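Local coordinates for N5-Carboxyaminoimidazole ribonucleotide synthetase (Staphylococcus aureus subsp. aureus, PDB 3ORQ), which catalyses the ATP-dependent conversion of 5-aminoimidazole ribonucleotide and bicarbonate to N5-carboxyaminoimidazole ribonucleotide, a step of purine biosynthesis, at residues Q87-L92 against Y96-G101; N7-G12 against C74-Y79. One frame throughout, in Å; residues are numbered along the deposited sequence.

Interaction 1. Residues Q87-L92 against Y96-G101; sequences QQLKLL and YNIPQG
The C-terminal end of helix 86-95 in the preATP-grasp domain is tied here to the loop that leaves it, with L92 meeting Y96 and I98. The backbone N of Y96 donates a hydrogen bond to L92 O at 2.8 Å, with an N-H...O angle of 157°. It is an i+4 bond of helical type that reaches the first residue after the helix. Beside this bond the L92 side chain and the Y96 ring cross obliquely. L92 CD2 sits beside the CD2-CE2 bond of the Y96 ring, 3.6 Å from Y96 CE2. The Y96 hydroxyl is hydrogen-bonded to N68 OD1 on helix 64-73, which ties the far end of the ring to that helix.

I98 points toward the helix. Its CG1 lies beside the backbone N (chi1 -44°) and its chain is then extended, which carries CD1 to 3.7 Å from L92 CB. The type I turn I98-G101 bends the loop back past the helix. One helical turn before L92, L89 adds to the apolar layer: its CD1 lies 4.1 Å from I98 CD1. Its other methyl, CD2, rests 3.8 Å from the carbonyl O of G101.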
loop_
_atom_site.group_PDB
_atom_site.type_symbol
_atom_site.label_atom_id
_atom_site.label_comp_id
_atom_site.label_asym_id
_atom_site.label_seq_id
_atom_site.Cartn_x
_atom_site.Cartn_y
_atom_site.Cartn_z
ATOM N N GLN A 87 -24.717 -6.732 -21.557
ATOM C CA GLN A 87 -26.126 -6.923 -21.287
ATOM C C GLN A 87 -26.389 -7.199 -19.802
ATOM O O GLN A 87 -27.341 -6.680 -19.247
ATOM C CB GLN A 87 -26.704 -8.043 -22.167
ATOM C CG GLN A 87 -28.127 -7.753 -22.669
ATOM C CD GLN A 87 -29.138 -7.524 -21.531
ATOM O OE1 GLN A 87 -29.655 -6.398 -21.340
ATOM N NE2 GLN A 87 -29.407 -8.591 -20.760
ATOM N N GLN A 88 -25.536 -8.002 -19.164
ATOM C CA GLN A 88 -25.694 -8.291 -17.745
ATOM C C GLN A 88 -25.440 -7.015 -16.917
ATOM O O GLN A 88 -26.143 -6.731 -15.950
ATOM C CB GLN A 88 -24.735 -9.405 -17.300
ATOM C CG GLN A 88 -25.298 -10.818 -17.429
ATOM C CD GLN A 88 -26.646 -10.988 -16.733
ATOM O OE1 GLN A 88 -26.741 -10.906 -15.512
ATOM N NE2 GLN A 88 -27.696 -11.218 -17.519
ATOM N N LEU A 89 -24.410 -6.278 -17.313
ATOM C CA LEU A 89 -23.952 -5.123 -16.594
ATOM C C LEU A 89 -24.993 -3.985 -16.708
ATOM O O LEU A 89 -25.215 -3.251 -15.750
ATOM C CB LEU A 89 -22.598 -4.704 -17.153
ATOM C CG LEU A 89 -21.849 -3.520 -16.541
ATOM C CD1 LEU A 89 -21.601 -3.777 -15.040
ATOM C CD2 LEU A 89 -20.526 -3.282 -17.282
ATOM N N LYS A 90 -25.648 -3.868 -17.869
ATOM C CA LYS A 90 -26.736 -2.887 -18.036
ATOM C C LYS A 90 -27.870 -3.154 -17.035
ATOM O O LYS A 90 -28.254 -2.270 -16.303
ATOM C CB LYS A 90 -27.241 -2.812 -19.499
ATOM C CG LYS A 90 -28.422 -1.874 -19.700
ATOM C CD LYS A 90 -28.792 -1.690 -21.168
ATOM C CE LYS A 90 -30.060 -0.794 -21.337
ATOM N NZ LYS A 90 -31.302 -1.504 -20.862
ATOM N N LEU A 91 -28.357 -4.387 -16.982
ATOM C CA LEU A 91 -29.294 -4.792 -15.940
ATOM C C LEU A 91 -28.863 -4.402 -14.514
ATOM O O LEU A 91 -29.676 -3.962 -13.738
ATOM C CB LEU A 91 -29.500 -6.299 -15.970
ATOM C CG LEU A 91 -30.315 -6.816 -17.147
ATOM C CD1 LEU A 91 -30.767 -8.244 -16.818
ATOM C CD2 LEU A 91 -31.513 -5.873 -17.498
ATOM N N LEU A 92 -27.591 -4.574 -14.190
ATOM C CA LEU A 92 -27.060 -4.266 -12.865
ATOM C C LEU A 92 -26.969 -2.757 -12.597
ATOM O O LEU A 92 -27.264 -2.328 -11.496
ATOM C CB LEU A 92 -25.679 -4.877 -12.696
ATOM C CG LEU A 92 -25.509 -6.330 -12.275
ATOM C CD1 LEU A 92 -24.007 -6.584 -12.117
ATOM C CD2 LEU A 92 -26.266 -6.701 -10.967
ATOM N N TYR A 96 -28.549 -1.233 -9.294
ATOM C CA TYR A 96 -27.592 -0.864 -8.255
ATOM C C TYR A 96 -26.717 0.301 -8.656
ATOM O O TYR A 96 -26.823 0.791 -9.740
ATOM C CB TYR A 96 -26.713 -2.065 -7.915
ATOM C CG TYR A 96 -27.509 -3.307 -7.621
ATOM C CD1 TYR A 96 -28.091 -3.501 -6.352
ATOM C CD2 TYR A 96 -27.707 -4.291 -8.615
ATOM C CE1 TYR A 96 -28.869 -4.640 -6.080
ATOM C CE2 TYR A 96 -28.461 -5.428 -8.355
ATOM C CZ TYR A 96 -29.055 -5.596 -7.090
ATOM O OH TYR A 96 -29.807 -6.726 -6.826
ATOM N N ASN A 97 -25.822 0.719 -7.766
ATOM C CA ASN A 97 -24.981 1.895 -8.011
ATOM C C ASN A 97 -23.641 1.534 -8.663
ATOM O O ASN A 97 -22.727 0.952 -7.994
ATOM C CB ASN A 97 -24.768 2.659 -6.707
ATOM C CG ASN A 97 -23.858 3.849 -6.877
ATOM O OD1 ASN A 97 -23.959 4.563 -7.860
ATOM N ND2 ASN A 97 -22.944 4.051 -5.933
ATOM N N ILE A 98 -23.543 1.855 -9.953
ATOM C CA ILE A 98 -22.357 1.573 -10.767
ATOM C C ILE A 98 -22.080 2.816 -11.632
ATOM O O ILE A 98 -22.485 2.882 -12.797
ATOM C CB ILE A 98 -22.552 0.341 -11.687
ATOM C CG1 ILE A 98 -23.232 -0.830 -10.916
ATOM C CG2 ILE A 98 -21.193 -0.141 -12.336
ATOM C CD1 ILE A 98 -23.289 -2.176 -11.717
ATOM N N PRO A 99 -21.401 3.804 -11.058
ATOM C CA PRO A 99 -21.210 5.058 -11.750
ATOM C C PRO A 99 -20.437 4.868 -13.057
ATOM O O PRO A 99 -20.541 5.700 -13.944
ATOM C CB PRO A 99 -20.405 5.893 -10.762
ATOM C CG PRO A 99 -20.597 5.252 -9.451
ATOM C CD PRO A 99 -20.804 3.807 -9.710
ATOM N N GLN A 100 -19.673 3.781 -13.163
ATOM C CA GLN A 100 -18.974 3.447 -14.415
ATOM C C GLN A 100 -19.889 3.107 -15.587
ATOM O O GLN A 100 -19.461 3.192 -16.753
ATOM C CB GLN A 100 -17.994 2.286 -14.172
ATOM C CG GLN A 100 -16.715 2.700 -13.498
ATOM C CD GLN A 100 -15.890 1.488 -13.103
ATOM O OE1 GLN A 100 -16.279 0.716 -12.217
ATOM N NE2 GLN A 100 -14.764 1.289 -13.791
ATOM N N GLY A 101 -21.149 2.745 -15.317
ATOM C CA GLY A 101 -22.128 2.505 -16.422
ATOM C C GLY A 101 -21.753 1.240 -17.176
ATOM O O GLY A 101 -20.941 0.433 -16.677
#

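Interaction 2. Residues N7-G12 against C74-Y79; sequences NKLKFG and CDVITY
L9, D75 and V76 carry this contact, in which the N-terminal loop packs against the start of strand 76-79. L9 has the most surface buried. Its side chain points toward the strand, and its forked end straddles the step from D75 to V76. With CG turned away from its own carbonyl carbon (chi1 -59°), L9 presents both methyls to the strand. CD1 takes V76: it is 3.6 Å from V76 CB and the same distance from V76 CG1. CD2 meets the neighbouring residue instead, at 3.9 Å from D75 CB.

The part of D75 that touches L9 is its methylene. Its carboxylate is engaged elsewhere, with OD2 hydrogen-bonded to the backbone N of T14 at the start of strand 14-18. One residue thus offers an apolar surface to the loop and a polar grip to the adjacent strand of the sheet. V76 is buried, and its chi1 (65°) turns CG1 to the L9 side.

No direct hydrogen bond joins the segments, but a water does. It accepts from N7 ND2 at 3.0 Å and donates to D75 O at 2.7 Å. D75 O is gripped a second time, by N97 ND2. Farther along the loop, F11 packs on E327 of the second subunit.

The contact lies at the edge of the parallel, Rossmann-like sheet. Loop 7-12 covers the beginning of that edge before entering strand 14-18. Strand 76-79 is the outermost strand on this side, set between strand 14-18 and the loop after helix 86-95.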
loop_
_atom_site.group_PDB
_atom_site.type_symbol
_atom_site.label_atom_id
_atom_site.label_comp_id
_atom_site.label_asym_id
_atom_site.label_seq_id
_atom_site.Cartn_x
_atom_site.Cartn_y
_atom_site.Cartn_z
ATOM N N ASN A 7 -23.584 9.101 -5.957
ATOM C CA ASN A 7 -23.435 8.954 -4.498
ATOM C C ASN A 7 -22.027 9.180 -3.986
ATOM O O ASN A 7 -21.046 8.610 -4.524
ATOM C CB ASN A 7 -23.899 7.601 -4.064
ATOM C CG ASN A 7 -25.395 7.422 -4.225
ATOM O OD1 ASN A 7 -26.116 8.322 -4.685
ATOM N ND2 ASN A 7 -25.871 6.246 -3.853
ATOM N N LYS A 8 -21.937 10.030 -2.970
ATOM C CA LYS A 8 -20.716 10.219 -2.199
ATOM C C LYS A 8 -20.735 9.231 -1.050
ATOM O O LYS A 8 -21.535 9.374 -0.125
ATOM C CB LYS A 8 -20.559 11.675 -1.701
ATOM C CG LYS A 8 -20.280 12.662 -2.861
ATOM C CD LYS A 8 -20.165 14.131 -2.405
ATOM C CE LYS A 8 -19.917 15.041 -3.639
ATOM N NZ LYS A 8 -20.199 16.505 -3.479
ATOM N N LEU A 9 -19.886 8.202 -1.134
ATOM C CA LEU A 9 -19.845 7.142 -0.104
ATOM C C LEU A 9 -18.732 7.389 0.906
ATOM O O LEU A 9 -17.576 7.689 0.526
ATOM C CB LEU A 9 -19.632 5.757 -0.731
ATOM C CG LEU A 9 -20.687 5.301 -1.745
ATOM C CD1 LEU A 9 -20.186 4.039 -2.396
ATOM C CD2 LEU A 9 -22.067 5.140 -1.081
ATOM N N LYS A 10 -19.065 7.219 2.178
ATOM C CA LYS A 10 -18.121 7.450 3.272
ATOM C C LYS A 10 -17.530 6.148 3.743
ATOM O O LYS A 10 -18.108 5.057 3.527
ATOM C CB LYS A 10 -18.808 8.187 4.439
ATOM C CG LYS A 10 -19.250 9.664 4.059
ATOM C CD LYS A 10 -20.105 10.263 5.173
ATOM C CE LYS A 10 -20.069 11.777 5.163
ATOM N NZ LYS A 10 -20.963 12.341 4.132
ATOM N N PHE A 11 -16.360 6.237 4.375
ATOM C CA PHE A 11 -15.710 5.039 4.841
ATOM C C PHE A 11 -16.742 4.211 5.588
ATOM O O PHE A 11 -17.678 4.772 6.195
ATOM C CB PHE A 11 -14.484 5.350 5.722
ATOM C CG PHE A 11 -14.821 6.074 7.012
ATOM C CD1 PHE A 11 -15.374 5.388 8.093
ATOM C CD2 PHE A 11 -14.585 7.440 7.135
ATOM C CE1 PHE A 11 -15.658 6.053 9.284
ATOM C CE2 PHE A 11 -14.850 8.112 8.338
ATOM C CZ PHE A 11 -15.382 7.439 9.394
ATOM N N GLY A 12 -16.573 2.884 5.567
ATOM C CA GLY A 12 -17.574 2.010 6.184
ATOM C C GLY A 12 -18.525 1.450 5.147
ATOM O O GLY A 12 -19.146 0.416 5.378
ATOM N N CYS A 74 -23.567 -4.456 -1.637
ATOM C CA CYS A 74 -22.600 -3.382 -1.907
ATOM C C CYS A 74 -23.286 -2.051 -2.071
ATOM O O CYS A 74 -24.458 -1.993 -2.483
ATOM C CB CYS A 74 -21.805 -3.691 -3.203
ATOM S SG CYS A 74 -20.779 -5.176 -3.044
ATOM N N ASP A 75 -22.552 -0.983 -1.780
ATOM C CA ASP A 75 -23.081 0.367 -2.002
ATOM C C ASP A 75 -22.616 0.925 -3.344
ATOM O O ASP A 75 -23.205 1.881 -3.875
ATOM C CB ASP A 75 -22.639 1.284 -0.866
ATOM C CG ASP A 75 -23.102 0.786 0.472
ATOM O OD1 ASP A 75 -24.321 0.796 0.721
ATOM O OD2 ASP A 75 -22.275 0.342 1.272
ATOM N N VAL A 76 -21.542 0.345 -3.873
ATOM C CA VAL A 76 -21.047 0.683 -5.216
ATOM C C VAL A 76 -20.446 -0.556 -5.827
ATOM O O VAL A 76 -19.884 -1.371 -5.118
ATOM C CB VAL A 76 -20.008 1.862 -5.195
ATOM C CG1 VAL A 76 -18.748 1.474 -4.470
ATOM C CG2 VAL A 76 -19.661 2.282 -6.585
ATOM N N ILE A 77 -20.556 -0.715 -7.138
ATOM C CA ILE A 77 -19.925 -1.877 -7.804
ATOM C C ILE A 77 -18.992 -1.395 -8.901
ATOM O O ILE A 77 -19.348 -0.510 -9.681
ATOM C CB ILE A 77 -20.954 -2.865 -8.374
ATOM C CG1 ILE A 77 -21.767 -3.528 -7.267
ATOM C CG2 ILE A 77 -20.301 -3.942 -9.190
ATOM C CD1 ILE A 77 -22.999 -4.153 -7.807
ATOM N N THR A 78 -17.778 -1.935 -8.909
ATOM C CA THR A 78 -16.801 -1.650 -9.972
ATOM C C THR A 78 -16.318 -2.982 -10.527
ATOM O O THR A 78 -16.723 -4.044 -10.060
ATOM C CB THR A 78 -15.602 -0.809 -9.470
ATOM O OG1 THR A 78 -14.720 -0.496 -10.567
ATOM C CG2 THR A 78 -14.822 -1.542 -8.345
ATOM N N TYR A 79 -15.488 -2.941 -11.554
ATOM C CA TYR A 79 -15.086 -4.176 -12.192
ATOM C C TYR A 79 -13.634 -4.057 -12.466
ATOM O O TYR A 79 -13.112 -2.946 -12.652
ATOM C CB TYR A 79 -15.854 -4.448 -13.507
ATOM C CG TYR A 79 -16.038 -3.241 -14.377
ATOM C CD1 TYR A 79 -15.015 -2.788 -15.206
ATOM C CD2 TYR A 79 -17.238 -2.543 -14.381
ATOM C CE1 TYR A 79 -15.181 -1.618 -15.990
ATOM C CE2 TYR A 79 -17.422 -1.388 -15.214
ATOM C CZ TYR A 79 -16.389 -0.951 -15.986
ATOM O OH TYR A 79 -16.565 0.137 -16.763
HETATM O O HOH W 1 -25.178 3.431 -2.952
#

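Interactions 1 and 2 lie with their centres about 13 Å apart and follow each other along the chain. Strand 76-79 of interaction 2 leads into helix 86-95 of interaction 1, and the loop after that helix returns beside the strand. The two contacts touch directly there. N97 O is 2.9 Å from I77 N, a probable backbone hydrogen bond. Q100 OE1 is 2.6 Å from T78 OG1, probably also hydrogen-bonded. I98 CG2 is 3.3 Å from I77 O, which makes I98 a residue that serves both contacts. Both are structural packing around the Rossmann-like sheet, away from the ADP, magnesium and pyrophosphate sites.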